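Local coordinates for putative hydrolase (Shewanella frigidimarina, PDB 3LHO), which probably acts as an iron-dependent dioxygenase of the 2-oxoadipate dioxygenase/decarboxylase family, whose members belong to the glyoxalase clan, at residues A[9-13]-A[129-133]; A[26-30]-A[185-191]; A[43-47]-A[161-165]; A[78-84]-A[94-100]; A[212-218]-A[229-233]. Residues are numbered along the deposited sequence.

Interaction 1: residues A[9-13]-A[129-133]; sequences LFAAL and FIYSG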
# COMPACT_ATOMS: atom_id res chain seq x y z
N LEU A 9 -5.48 -14.36 4.04
CA LEU A 9 -4.58 -13.24 4.32
C LEU A 9 -5.09 -11.93 3.75
O LEU A 9 -5.20 -10.93 4.45
CB LEU A 9 -3.15 -13.53 3.81
CG LEU A 9 -2.08 -12.44 3.93
CD1 LEU A 9 -1.99 -11.90 5.38
CD2 LEU A 9 -0.75 -12.96 3.48
N PHE A 10 -5.44 -11.94 2.46
CA PHE A 10 -6.02 -10.77 1.85
C PHE A 10 -7.40 -10.37 2.42
O PHE A 10 -7.64 -9.18 2.58
CB PHE A 10 -6.04 -10.91 0.34
CG PHE A 10 -4.66 -10.84 -0.26
CD1 PHE A 10 -3.94 -9.67 -0.20
CD2 PHE A 10 -4.08 -11.96 -0.85
CE1 PHE A 10 -2.67 -9.61 -0.76
CE2 PHE A 10 -2.82 -11.89 -1.42
CZ PHE A 10 -2.11 -10.72 -1.37
N ALA A 11 -8.23 -11.35 2.78
CA ALA A 11 -9.48 -11.04 3.48
C ALA A 11 -9.19 -10.22 4.74
O ALA A 11 -9.84 -9.23 4.99
CB ALA A 11 -10.31 -12.32 3.83
N ALA A 12 -8.23 -10.67 5.54
CA ALA A 12 -7.93 -10.04 6.82
C ALA A 12 -7.28 -8.67 6.61
O ALA A 12 -7.60 -7.68 7.32
CB ALA A 12 -7.04 -10.97 7.67
N LEU A 13 -6.42 -8.56 5.60
CA LEU A 13 -5.81 -7.30 5.28
C LEU A 13 -6.84 -6.27 4.81
O LEU A 13 -6.77 -5.09 5.17
CB LEU A 13 -4.72 -7.48 4.20
CG LEU A 13 -3.73 -6.34 3.96
CD1 LEU A 13 -2.67 -6.17 5.09
CD2 LEU A 13 -3.02 -6.55 2.60
N PHE A 129 0.65 -9.85 11.52
CA PHE A 129 1.66 -8.79 11.55
C PHE A 129 1.46 -7.70 10.48
O PHE A 129 1.61 -6.51 10.78
CB PHE A 129 3.09 -9.32 11.48
CG PHE A 129 4.14 -8.18 11.46
CD1 PHE A 129 4.27 -7.35 12.57
CD2 PHE A 129 4.90 -7.91 10.34
CE1 PHE A 129 5.14 -6.33 12.60
CE2 PHE A 129 5.79 -6.89 10.35
CZ PHE A 129 5.91 -6.07 11.46
N ILE A 130 1.13 -8.07 9.25
CA ILE A 130 1.06 -7.04 8.21
C ILE A 130 -0.20 -6.14 8.34
O ILE A 130 -0.32 -5.14 7.67
CB ILE A 130 1.19 -7.63 6.78
CG1 ILE A 130 -0.02 -8.46 6.42
CG2 ILE A 130 2.57 -8.44 6.58
CD1 ILE A 130 -0.06 -8.84 4.92
N TYR A 131 -1.14 -6.52 9.22
CA TYR A 131 -2.27 -5.65 9.57
C TYR A 131 -2.40 -5.43 11.08
O TYR A 131 -3.51 -5.23 11.60
CB TYR A 131 -3.59 -6.15 8.96
CG TYR A 131 -3.93 -7.61 9.28
CD1 TYR A 131 -3.42 -8.65 8.49
CD2 TYR A 131 -4.74 -7.94 10.39
CE1 TYR A 131 -3.68 -9.96 8.77
CE2 TYR A 131 -5.02 -9.30 10.70
CZ TYR A 131 -4.48 -10.29 9.85
OH TYR A 131 -4.72 -11.61 10.08
N SER A 132 -1.26 -5.44 11.78
CA SER A 132 -1.21 -5.38 13.27
C SER A 132 -1.27 -3.91 13.76
O SER A 132 -1.46 -3.64 14.94
CB SER A 132 0.10 -6.05 13.80
OG SER A 132 1.29 -5.43 13.23
N GLY A 133 -1.02 -2.96 12.88
CA GLY A 133 -1.07 -1.52 13.28
C GLY A 133 0.17 -1.02 13.99
O GLY A 133 1.33 -1.44 13.70

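Interaction 2: residues A[26-30]-A[185-191]; sequences KIHQL and ALKQAGF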
# COMPACT_ATOMS: atom_id res chain seq x y z
N LYS A 26 -16.98 1.18 -0.20
CA LYS A 26 -18.11 1.63 -1.04
C LYS A 26 -17.83 1.41 -2.54
O LYS A 26 -18.70 0.92 -3.26
CB LYS A 26 -18.44 3.10 -0.78
CG LYS A 26 -18.94 3.37 0.63
CD LYS A 26 -19.29 4.84 0.80
CE LYS A 26 -19.74 5.19 2.21
NZ LYS A 26 -19.85 6.68 2.39
N ILE A 27 -16.64 1.78 -2.99
CA ILE A 27 -16.29 1.61 -4.40
C ILE A 27 -16.22 0.11 -4.77
O ILE A 27 -16.64 -0.27 -5.85
CB ILE A 27 -15.01 2.38 -4.75
CG1 ILE A 27 -15.28 3.89 -4.57
CG2 ILE A 27 -14.51 2.04 -6.19
CD1 ILE A 27 -14.06 4.78 -4.57
N HIS A 28 -15.74 -0.75 -3.86
CA HIS A 28 -15.74 -2.20 -4.08
C HIS A 28 -17.17 -2.68 -4.37
O HIS A 28 -17.40 -3.38 -5.34
CB HIS A 28 -15.15 -2.95 -2.87
CG HIS A 28 -14.97 -4.42 -3.10
ND1 HIS A 28 -15.98 -5.34 -2.88
CD2 HIS A 28 -13.89 -5.14 -3.51
CE1 HIS A 28 -15.54 -6.56 -3.16
NE2 HIS A 28 -14.27 -6.47 -3.53
N GLN A 29 -18.12 -2.30 -3.52
CA GLN A 29 -19.54 -2.62 -3.74
C GLN A 29 -20.06 -2.04 -5.07
O GLN A 29 -20.71 -2.75 -5.85
CB GLN A 29 -20.38 -2.14 -2.53
CG GLN A 29 -21.87 -2.50 -2.58
CD GLN A 29 -22.14 -3.99 -2.67
OE1 GLN A 29 -21.36 -4.81 -2.17
NE2 GLN A 29 -23.24 -4.36 -3.30
N LEU A 30 -19.75 -0.78 -5.36
CA LEU A 30 -20.16 -0.15 -6.62
C LEU A 30 -19.72 -0.91 -7.89
O LEU A 30 -20.52 -1.14 -8.79
CB LEU A 30 -19.64 1.28 -6.68
CG LEU A 30 -19.91 2.15 -7.92
CD1 LEU A 30 -21.37 2.61 -7.92
CD2 LEU A 30 -19.00 3.39 -7.99
N ALA A 185 -17.37 6.90 -13.74
CA ALA A 185 -18.36 6.21 -12.88
C ALA A 185 -18.16 6.57 -11.41
O ALA A 185 -19.11 6.66 -10.63
CB ALA A 185 -18.28 4.68 -13.05
N LEU A 186 -16.90 6.71 -11.01
CA LEU A 186 -16.57 7.05 -9.64
C LEU A 186 -17.06 8.47 -9.33
O LEU A 186 -17.68 8.70 -8.30
CB LEU A 186 -15.07 6.97 -9.40
CG LEU A 186 -14.46 5.58 -9.57
CD1 LEU A 186 -12.96 5.67 -9.32
CD2 LEU A 186 -15.16 4.59 -8.66
N LYS A 187 -16.75 9.40 -10.22
CA LYS A 187 -17.21 10.80 -10.02
C LYS A 187 -18.74 10.91 -10.02
O LYS A 187 -19.30 11.59 -9.17
CB LYS A 187 -16.59 11.72 -11.06
CG LYS A 187 -15.11 11.98 -10.78
CD LYS A 187 -14.29 11.97 -12.04
CE LYS A 187 -14.32 13.26 -12.75
NZ LYS A 187 -13.37 13.22 -13.86
N GLN A 188 -19.39 10.23 -10.96
CA GLN A 188 -20.87 10.19 -11.02
C GLN A 188 -21.48 9.61 -9.73
O GLN A 188 -22.55 10.06 -9.30
CB GLN A 188 -21.36 9.40 -12.23
CG GLN A 188 -21.24 10.17 -13.56
CD GLN A 188 -21.53 9.31 -14.79
OE1 GLN A 188 -21.87 8.13 -14.69
NE2 GLN A 188 -21.37 9.91 -15.97
N ALA A 189 -20.80 8.65 -9.10
CA ALA A 189 -21.27 8.08 -7.82
C ALA A 189 -20.91 8.95 -6.59
O ALA A 189 -21.21 8.58 -5.44
CB ALA A 189 -20.72 6.65 -7.64
N GLY A 190 -20.22 10.06 -6.82
CA GLY A 190 -19.97 11.04 -5.76
C GLY A 190 -18.66 10.89 -5.03
O GLY A 190 -18.50 11.41 -3.94
N PHE A 191 -17.70 10.16 -5.62
CA PHE A 191 -16.35 10.07 -5.08
C PHE A 191 -15.50 11.14 -5.73
O PHE A 191 -15.76 11.50 -6.86
CB PHE A 191 -15.78 8.65 -5.29
CG PHE A 191 -16.52 7.63 -4.53
CD1 PHE A 191 -16.29 7.47 -3.17
CD2 PHE A 191 -17.53 6.90 -5.12
CE1 PHE A 191 -17.03 6.57 -2.44
CE2 PHE A 191 -18.28 6.00 -4.39
CZ PHE A 191 -18.03 5.84 -3.05

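Interaction 3: residues A[43-47]-A[161-165]; sequences ALRTF and YRANH. With NI (nickel (II) ion), chain B; PEG (di(hydroxyethyl)ether), chain K.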
# COMPACT_ATOMS: atom_id res chain seq x y z
N ALA A 43 0.03 -2.62 -1.53
CA ALA A 43 1.30 -1.96 -1.22
C ALA A 43 1.48 -1.93 0.28
O ALA A 43 0.55 -1.51 1.01
CB ALA A 43 1.31 -0.52 -1.77
N LEU A 44 2.66 -2.34 0.75
CA LEU A 44 3.05 -2.29 2.16
C LEU A 44 4.33 -1.50 2.32
O LEU A 44 5.10 -1.38 1.36
CB LEU A 44 3.22 -3.72 2.70
CG LEU A 44 2.09 -4.71 2.55
CD1 LEU A 44 2.59 -6.12 3.01
CD2 LEU A 44 0.85 -4.32 3.39
N ARG A 45 4.56 -0.96 3.52
CA ARG A 45 5.70 -0.06 3.77
C ARG A 45 6.41 -0.48 5.03
O ARG A 45 5.80 -0.99 5.93
CB ARG A 45 5.16 1.33 4.04
CG ARG A 45 4.48 1.95 2.83
CD ARG A 45 4.01 3.32 3.17
NE ARG A 45 3.69 4.06 1.96
CZ ARG A 45 3.37 5.35 1.89
NH1 ARG A 45 3.32 6.09 2.98
NH2 ARG A 45 3.12 5.91 0.71
N THR A 46 7.70 -0.20 5.14
CA THR A 46 8.42 -0.45 6.40
C THR A 46 9.73 0.33 6.36
O THR A 46 9.90 1.19 5.46
CB THR A 46 8.68 -1.95 6.65
OG1 THR A 46 9.13 -2.15 8.01
CG2 THR A 46 9.69 -2.51 5.66
N PHE A 47 10.59 0.12 7.35
CA PHE A 47 11.95 0.71 7.37
C PHE A 47 13.00 -0.36 7.20
O PHE A 47 12.76 -1.52 7.51
CB PHE A 47 12.19 1.39 8.72
CG PHE A 47 11.18 2.44 9.06
CD1 PHE A 47 11.20 3.66 8.47
CD2 PHE A 47 10.20 2.20 10.01
CE1 PHE A 47 10.28 4.64 8.79
CE2 PHE A 47 9.28 3.16 10.33
CZ PHE A 47 9.32 4.38 9.71
N TYR A 161 1.69 -0.98 10.79
CA TYR A 161 1.71 -2.08 9.84
C TYR A 161 0.30 -2.42 9.41
O TYR A 161 -0.41 -3.15 10.11
CB TYR A 161 2.50 -3.29 10.39
CG TYR A 161 3.96 -2.94 10.41
CD1 TYR A 161 4.66 -2.81 9.24
CD2 TYR A 161 4.60 -2.56 11.60
CE1 TYR A 161 5.95 -2.44 9.23
CE2 TYR A 161 5.93 -2.12 11.58
CZ TYR A 161 6.58 -2.09 10.41
OH TYR A 161 7.88 -1.64 10.39
N ARG A 162 -0.11 -1.86 8.29
CA ARG A 162 -1.45 -2.00 7.73
C ARG A 162 -1.31 -1.74 6.23
O ARG A 162 -0.31 -1.15 5.79
CB ARG A 162 -2.47 -1.00 8.33
CG ARG A 162 -2.47 -0.88 9.81
CD ARG A 162 -3.40 0.18 10.33
NE ARG A 162 -4.81 -0.20 10.22
CZ ARG A 162 -5.83 0.45 10.78
NH1 ARG A 162 -5.64 1.52 11.53
NH2 ARG A 162 -7.07 0.03 10.56
N ALA A 163 -2.24 -2.21 5.40
CA ALA A 163 -2.08 -1.95 3.92
C ALA A 163 -2.08 -0.47 3.67
O ALA A 163 -2.90 0.25 4.23
CB ALA A 163 -3.21 -2.63 3.09
N ASN A 164 -1.15 0.02 2.84
CA ASN A 164 -1.18 1.40 2.43
C ASN A 164 -2.25 1.62 1.37
O ASN A 164 -2.95 2.63 1.40
CB ASN A 164 0.17 1.86 1.88
CG ASN A 164 0.15 3.32 1.35
OD1 ASN A 164 0.01 3.54 0.16
ND2 ASN A 164 0.27 4.31 2.25
N HIS A 165 -2.38 0.67 0.44
CA HIS A 165 -3.53 0.67 -0.50
C HIS A 165 -3.75 -0.68 -1.16
O HIS A 165 -2.83 -1.51 -1.22
CB HIS A 165 -3.42 1.78 -1.57
CG HIS A 165 -2.21 1.70 -2.45
ND1 HIS A 165 -1.01 2.32 -2.15
CD2 HIS A 165 -2.05 1.17 -3.69
CE1 HIS A 165 -0.15 2.11 -3.12
NE2 HIS A 165 -0.75 1.40 -4.07
NI NI B . 0.03 1.27 -6.04
C1 PEG K . 7.05 4.90 -4.28
O1 PEG K . 6.93 4.60 -5.67
C2 PEG K . 5.73 4.52 -3.64
O2 PEG K . 5.69 4.95 -2.28
C3 PEG K . 5.20 3.93 -1.41
C4 PEG K . 3.82 3.41 -1.85
O4 PEG K . 3.24 2.72 -0.75
O HOH W 1 2.43 -1.49 5.39
O HOH W 2 0.85 3.54 -6.06
O HOH W 3 1.12 1.58 -7.74
O HOH W 4 2.25 0.98 -5.56

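Interaction 4: residues A[78-84]-A[94-100]; sequences KLIAKHF and VFISELL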
# COMPACT_ATOMS: atom_id res chain seq x y z
N LYS A 78 13.97 7.97 -1.18
CA LYS A 78 14.91 7.19 -0.34
C LYS A 78 14.37 5.80 -0.03
O LYS A 78 14.31 5.36 1.12
CB LYS A 78 15.28 7.95 0.94
CG LYS A 78 15.79 9.40 0.71
CD LYS A 78 16.89 9.47 -0.30
CE LYS A 78 17.31 10.94 -0.56
NZ LYS A 78 17.55 11.25 -2.01
N LEU A 79 13.93 5.12 -1.07
CA LEU A 79 13.23 3.84 -0.92
C LEU A 79 13.86 2.76 -1.78
O LEU A 79 14.34 3.05 -2.89
CB LEU A 79 11.79 3.96 -1.42
CG LEU A 79 10.77 4.87 -0.74
CD1 LEU A 79 9.38 4.75 -1.40
CD2 LEU A 79 10.69 4.53 0.76
N ILE A 80 13.85 1.53 -1.26
CA ILE A 80 13.99 0.39 -2.16
C ILE A 80 12.73 -0.45 -2.06
O ILE A 80 11.96 -0.41 -1.08
CB ILE A 80 15.26 -0.46 -1.93
CG1 ILE A 80 15.28 -1.06 -0.52
CG2 ILE A 80 16.52 0.39 -2.23
CD1 ILE A 80 16.17 -2.33 -0.41
N ALA A 81 12.45 -1.18 -3.13
CA ALA A 81 11.23 -1.99 -3.07
C ALA A 81 11.40 -3.22 -3.94
O ALA A 81 12.34 -3.33 -4.78
CB ALA A 81 10.01 -1.17 -3.54
N LYS A 82 10.47 -4.14 -3.74
CA LYS A 82 10.38 -5.35 -4.58
C LYS A 82 8.88 -5.63 -4.77
O LYS A 82 8.04 -5.20 -3.92
CB LYS A 82 11.01 -6.57 -3.87
CG LYS A 82 12.49 -6.47 -3.42
CD LYS A 82 12.92 -7.69 -2.53
CE LYS A 82 13.09 -8.98 -3.28
NZ LYS A 82 14.17 -8.95 -4.35
N HIS A 83 8.57 -6.34 -5.85
CA HIS A 83 7.25 -6.90 -6.01
C HIS A 83 7.32 -8.41 -6.16
O HIS A 83 8.35 -8.95 -6.58
CB HIS A 83 6.44 -6.18 -7.13
CG HIS A 83 6.42 -6.88 -8.45
ND1 HIS A 83 7.30 -6.57 -9.47
CD2 HIS A 83 5.61 -7.86 -8.92
CE1 HIS A 83 7.03 -7.36 -10.51
NE2 HIS A 83 6.00 -8.14 -10.20
N PHE A 84 6.22 -9.05 -5.71
CA PHE A 84 6.05 -10.49 -5.65
C PHE A 84 4.78 -10.88 -6.41
O PHE A 84 3.78 -10.17 -6.36
CB PHE A 84 5.98 -10.98 -4.19
CG PHE A 84 7.15 -10.56 -3.35
CD1 PHE A 84 7.21 -9.26 -2.84
CD2 PHE A 84 8.21 -11.42 -3.12
CE1 PHE A 84 8.31 -8.83 -2.12
CE2 PHE A 84 9.33 -11.01 -2.38
CZ PHE A 84 9.37 -9.70 -1.87
N VAL A 94 2.10 -8.13 -4.94
CA VAL A 94 2.45 -7.57 -3.66
C VAL A 94 3.70 -6.69 -3.80
O VAL A 94 4.77 -7.14 -4.18
CB VAL A 94 2.64 -8.69 -2.59
CG1 VAL A 94 3.18 -8.07 -1.27
CG2 VAL A 94 1.32 -9.45 -2.42
N PHE A 95 3.50 -5.42 -3.55
CA PHE A 95 4.54 -4.43 -3.64
C PHE A 95 4.94 -4.05 -2.21
O PHE A 95 4.08 -3.62 -1.41
CB PHE A 95 4.00 -3.22 -4.36
CG PHE A 95 5.03 -2.18 -4.65
CD1 PHE A 95 5.90 -2.30 -5.73
CD2 PHE A 95 5.14 -1.06 -3.79
CE1 PHE A 95 6.89 -1.31 -5.99
CE2 PHE A 95 6.09 -0.08 -4.02
CZ PHE A 95 6.98 -0.20 -5.14
N ILE A 96 6.23 -4.23 -1.89
CA ILE A 96 6.75 -3.95 -0.54
C ILE A 96 7.94 -3.03 -0.65
O ILE A 96 8.91 -3.30 -1.37
CB ILE A 96 7.08 -5.21 0.30
CG1 ILE A 96 5.98 -6.26 0.27
CG2 ILE A 96 7.44 -4.78 1.77
CD1 ILE A 96 6.37 -7.59 1.05
N SER A 97 7.84 -1.86 -0.01
CA SER A 97 8.96 -0.93 -0.02
C SER A 97 9.50 -0.73 1.41
O SER A 97 8.85 -1.11 2.39
CB SER A 97 8.55 0.40 -0.65
OG SER A 97 7.59 1.10 0.14
N GLU A 98 10.73 -0.23 1.51
CA GLU A 98 11.30 0.12 2.81
C GLU A 98 12.07 1.42 2.68
O GLU A 98 12.81 1.59 1.74
CB GLU A 98 12.22 -0.96 3.39
CG GLU A 98 13.47 -1.22 2.65
CD GLU A 98 14.31 -2.34 3.26
OE1 GLU A 98 13.89 -3.07 4.22
OE2 GLU A 98 15.38 -2.53 2.74
N LEU A 99 11.90 2.29 3.66
CA LEU A 99 12.63 3.54 3.70
C LEU A 99 14.07 3.30 4.15
O LEU A 99 14.33 2.56 5.08
CB LEU A 99 11.92 4.51 4.68
CG LEU A 99 12.39 5.99 4.71
CD1 LEU A 99 11.91 6.74 3.48
CD2 LEU A 99 11.84 6.65 5.97
N LEU A 100 15.01 3.97 3.50
CA LEU A 100 16.40 3.84 3.89
C LEU A 100 16.70 4.87 4.98
O LEU A 100 16.93 6.05 4.72
CB LEU A 100 17.27 4.05 2.65
CG LEU A 100 16.96 3.12 1.47
CD1 LEU A 100 17.82 3.52 0.29
CD2 LEU A 100 17.27 1.66 1.85

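Interaction 5: residues A[212-218]-A[229-233]; sequences STMADKV and IPSCF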
# COMPACT_ATOMS: atom_id res chain seq x y z
N SER A 212 -6.59 7.30 -8.53
CA SER A 212 -6.93 7.02 -7.14
C SER A 212 -7.96 7.98 -6.59
O SER A 212 -8.09 9.11 -7.04
CB SER A 212 -5.69 7.05 -6.21
OG SER A 212 -4.93 8.25 -6.34
N THR A 213 -8.68 7.51 -5.58
CA THR A 213 -9.49 8.37 -4.76
C THR A 213 -8.60 9.29 -3.97
O THR A 213 -7.41 9.06 -3.81
CB THR A 213 -10.33 7.54 -3.77
OG1 THR A 213 -9.45 6.77 -2.94
CG2 THR A 213 -11.26 6.62 -4.50
N MSE A 214 -9.17 10.37 -3.47
CA MSE A 214 -8.51 11.13 -2.42
C MSE A 214 -8.57 10.32 -1.14
O MSE A 214 -9.55 9.62 -0.92
CB MSE A 214 -9.22 12.44 -2.25
CG MSE A 214 -8.70 13.48 -3.25
SE MSE A 214 -8.91 15.05 -2.24
CE MSE A 214 -10.65 15.20 -2.60
N ALA A 215 -7.52 10.40 -0.34
CA ALA A 215 -7.44 9.62 0.90
C ALA A 215 -8.59 9.94 1.84
O ALA A 215 -9.07 11.08 1.93
CB ALA A 215 -6.07 9.82 1.59
N ASP A 216 -9.08 8.91 2.52
CA ASP A 216 -10.00 9.12 3.60
C ASP A 216 -9.23 9.71 4.80
O ASP A 216 -8.03 9.95 4.71
CB ASP A 216 -10.70 7.81 3.97
CG ASP A 216 -11.70 7.35 2.90
OD1 ASP A 216 -12.50 8.18 2.43
OD2 ASP A 216 -11.70 6.16 2.56
N LYS A 217 -9.92 9.88 5.92
CA LYS A 217 -9.31 10.51 7.10
C LYS A 217 -9.48 9.57 8.27
O LYS A 217 -10.51 8.90 8.35
CB LYS A 217 -10.00 11.85 7.40
CG LYS A 217 -9.79 12.90 6.30
CD LYS A 217 -10.53 14.24 6.61
CE LYS A 217 -12.03 14.14 6.38
NZ LYS A 217 -12.70 15.46 6.17
N VAL A 218 -8.51 9.55 9.18
CA VAL A 218 -8.66 8.81 10.44
C VAL A 218 -8.08 9.60 11.57
O VAL A 218 -7.27 10.49 11.35
CB VAL A 218 -7.95 7.44 10.43
CG1 VAL A 218 -8.64 6.49 9.50
CG2 VAL A 218 -6.45 7.60 10.09
N ILE A 229 -5.72 12.76 10.41
CA ILE A 229 -4.80 12.78 9.29
C ILE A 229 -5.36 11.96 8.12
O ILE A 229 -6.24 11.10 8.29
CB ILE A 229 -3.36 12.23 9.70
CG1 ILE A 229 -3.38 10.71 9.92
CG2 ILE A 229 -2.80 13.02 10.95
CD1 ILE A 229 -2.00 10.04 9.92
N PRO A 230 -4.85 12.19 6.91
CA PRO A 230 -5.19 11.28 5.83
C PRO A 230 -4.76 9.86 6.10
O PRO A 230 -3.65 9.60 6.63
CB PRO A 230 -4.38 11.84 4.64
CG PRO A 230 -4.06 13.26 5.03
CD PRO A 230 -3.85 13.19 6.48
N SER A 231 -5.61 8.93 5.73
CA SER A 231 -5.31 7.52 5.97
C SER A 231 -4.82 6.93 4.65
O SER A 231 -3.62 7.00 4.35
CB SER A 231 -6.54 6.80 6.55
OG SER A 231 -7.68 7.04 5.74
N CYS A 232 -5.72 6.36 3.86
CA CYS A 232 -5.36 5.73 2.57
C CYS A 232 -6.30 6.14 1.46
O CYS A 232 -7.47 6.45 1.71
CB CYS A 232 -5.51 4.22 2.68
SG CYS A 232 -4.68 3.43 4.09
N PHE A 233 -5.78 6.11 0.24
CA PHE A 233 -6.59 6.08 -0.96
C PHE A 233 -6.80 4.62 -1.45
O PHE A 233 -6.14 3.69 -0.98
CB PHE A 233 -5.95 6.91 -2.08
CG PHE A 233 -4.53 6.55 -2.40
CD1 PHE A 233 -4.23 5.39 -3.10
CD2 PHE A 233 -3.48 7.39 -2.02
CE1 PHE A 233 -2.90 5.04 -3.40
CE2 PHE A 233 -2.17 7.07 -2.32
CZ PHE A 233 -1.88 5.88 -3.02

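Interaction 1: residues A[9-13]-A[129-133]
Start at Phe-129: it does not touch the 9-13 segment, but its carbonyl O shapes the turn, accepting Ser-132 N at 3.2 Å and Ser-132 OG at 2.7 Å. Next comes Ile-130, whose CA-to-CB bond points toward the helix. Its CD1 slots between two leucines one helical turn apart, 3.6 Å from Leu-9 CD1 and 3.7 Å from Leu-13 CD1, while its carbonyl O lies 3.6 Å from Leu-13 CD1. Tyr-131 then lays its ring along the helix. The backbone of Ala-12 and Leu-13 passes over one face, and Leu-9 CD1 sits at the ring edge, 4.3 Å from Tyr-131 CE1. Ala-12, small enough to let the ring in, puts its CB 3.4 Å from Tyr-131 OH; that hydroxyl is hydrogen-bonded to His-3, so the N-terminal tail holds the ring too. No hydrogen bond joins the two segments: the grip is apolar. Beyond the tyrosine the chain leaves the helix, and Ser-132 and Gly-133 both face Tyr-161 in a classic beta bulge. With Phe-10 and Leu-13 resting on Ile-42, the arrangement is that of an amphipathic helix packed on the beta sheet, with the 129-133 loop against its flank.

Interaction 2: residues A[26-30]-A[185-191]
Helix 22-32 packs against the C-terminal end of helix 179-188, which closes in a Schellman motif. Gly-190, at a positive phi of 94°, breaks the helix; Phe-191 N reaches back to Leu-186 O (3.1 Å) and Gly-190 N to Lys-187 O (3.0 Å). A CB at these backbone angles would clash with the preceding carbonyl, so glycine suits the spot. The turn swings Phe-191 round towards the other helix, where it becomes part of the interface.

Aliphatic contacts form one group. Ile-27 CG2 meets Leu-186 CD2 at 3.6 Å, and one turn on Leu-30 CD2 reaches Ala-189 CB at 3.7 Å and Leu-186 CD2 at 4.1 Å. On the side towards the body of the protein, Ile-27 and Leu-186 both rest on Phe-236 of strand 235-239, so the two helices share one patch of the sheet.

Contacts to the Phe-191 ring form the other. Lys-26 offers its aliphatic base at the ring edge, CB 3.6 Å from Phe-191 CZ, while its end leads away, NZ hydrogen-bonding a tetraethylene glycol probably left from crystallisation. Over the face comes a CH-pi contact: Ile-27 CG1 stands 3.6 Å from the Phe-191 ring centroid, 7° off the normal.

Interaction 3: residues A[43-47]-A[161-165]
What stands out is a metal-binding histidine pinned by the residue next to it: His-165 ND1 donates to Asn-164 OD1 (2.8 Å), and on its other side the ring coordinates the nickel, NE2 to NI 2.1 Å. The Asn-164 bond is well placed to hold the ring's orientation, and Ala-43 CB rests over its face, 3.6 Å from the centroid, in a CH-pi contact. His-41, Glu-235 and three mutually cis waters complete six-fold coordination. This is the facial triad of two histidines and one carboxylate known from non-haem iron enzymes, with nickel probably standing in for the Fe(2+) cofactor.

The backbones pair antiparallel where the site begins, Ala-43 N to His-165 O at 3.1 Å and Asn-164 N to Ala-43 O at 2.9 Å. Then they part, and water 1 fills the gap, accepting from Arg-45 N (2.9 Å) and donating to Arg-162 O (2.8 Å). They are rejoined by side chains: Tyr-161 OH donates to Thr-46 OG1 (2.7 Å), which also bonds Val-52 O. Asn-164 ND2 lies over one face of the Arg-45 guanidinium, and Arg-45 NE donates to O4 of a bound di(hydroxyethyl)ether (3.1 Å), probably from the crystallisation liquor.

Strand 39-47 lies between strands 165-169 and 93-99. Helix 54-62 covers Leu-44, helix 6-20 meets Ala-163 through Leu-13, and helix 151-159 brings Trp-155 against Arg-45 in a cation-pi contact.

Interaction 4: residues A[78-84]-A[94-100]
Ala-81 sits mid-strand beside Ser-97, and its small CB leaves room for Phe-95, whose CZ comes to 3.6 Å; Ser-97 CB is equally close to Ala-81 CB. On this same face Leu-79 CD2 meets Leu-99 CD1 at 3.7 Å. The other face has its own apolar cluster, with Phe-84 CE1 3.9 Å from Ile-96 CD1 and Phe-84 CB 4.4 Å from Val-94 CB. Nearer the edge, Ile-80 CG1 lies 4.1 Å from Leu-100 CD2.

Between the faces runs a regular antiparallel pairing, the strand axes 4.6 Å apart at closest approach and 162° between directions. Ile-80 with Glu-98, Lys-82 with Ile-96 and Phe-84 with Val-94 are the hydrogen-bonded pairs, each with two bonds: Ile-96 N to Lys-82 O, for instance, is 2.9 Å and straight. Leu-100 N to Lys-78 O (2.8 Å) adds a seventh. CA-H...O contacts, such as His-83 CA to Val-94 O at 3.1 Å, fill the alternate positions.

The polar ends look outward for partners: Lys-82 to Asp-71 and Asp-68, His-83 to Tyr-72, Ser-97 to Tyr-152, and Glu-98 to the backbone N of Leu-54.

This hairpin supplies the last two strands of a beta-alpha-beta-beta-beta module, as in the glyoxalase clan. Strand 67-74 flanks 79-85, strand 39-47 pairs with 93-99, and helix 54-62 packs over Phe-84, Val-94 and Ile-96.

Interaction 5: residues A[212-218]-A[229-233]
Four backbone hydrogen bonds carry this pairing. Val-218 and Ile-229 satisfy each other fully, Val-218 N to Ile-229 O and Ile-229 N to Val-218 O, both 2.9 Å. Proline has no N-H to offer, but Pro-230 falls at the non-hydrogen-bonded position opposite Lys-217, where none is needed; its CA lies 3.3 Å from Asp-216 O. That carbonyl's donor is Ser-231 N (2.8 Å), and Asp-216 N gives to Cys-232 O at 3.0 Å.

Beyond the bond to Cys-232 O none joins the segments; other polar groups find partners in the rest of the chain. Ser-231 OG bonds Met-20 O, and Ser-231 O accepts from Trp-155 NE1; the Asp-216 carboxylate bonds Ser-23 OG; Phe-233 O meets Tyr-17 OH; Thr-213 OG1 pairs with Tyr-234 N. The exception is Thr-213 O, buried by Phe-233 CB at 3.1 Å and without any polar partner.

Apolar contact is modest, as between Ala-215 CB and Pro-230 CB (4.0 Å).

The whole is the base of beta hairpin 217-230, inserted in the chain between sheet neighbours 208-212 and 235-239. Its returning arm runs into the metal site: Phe-233 packs its ring against His-165, two residues before the nickel ligand Glu-235.

How the interactions relate
Going from the N terminus, helix 6-20, helix 22-32 and strand 39-47 open interactions 1, 2 and 3 in turn. Interaction 4 opens after them and is the first to close, a short hairpin nested inside the other three loops. Interaction 1 closes next, at 129-133, crossing both 2 and 3; interaction 3 closes at 161-165, nested inside 2, which closes last of these at 185-191. Interaction 5 follows in series. In space, interaction 3 is the hub: it joins 4 through strand pairing (Leu-44 with Phe-95), 1 through Tyr-161 and Gly-133, and 5 through His-165 and Phe-233. Interaction 2 touches 5 through Ile-27 and Thr-213, linking helix 22-32 to the base of hairpin 217-230.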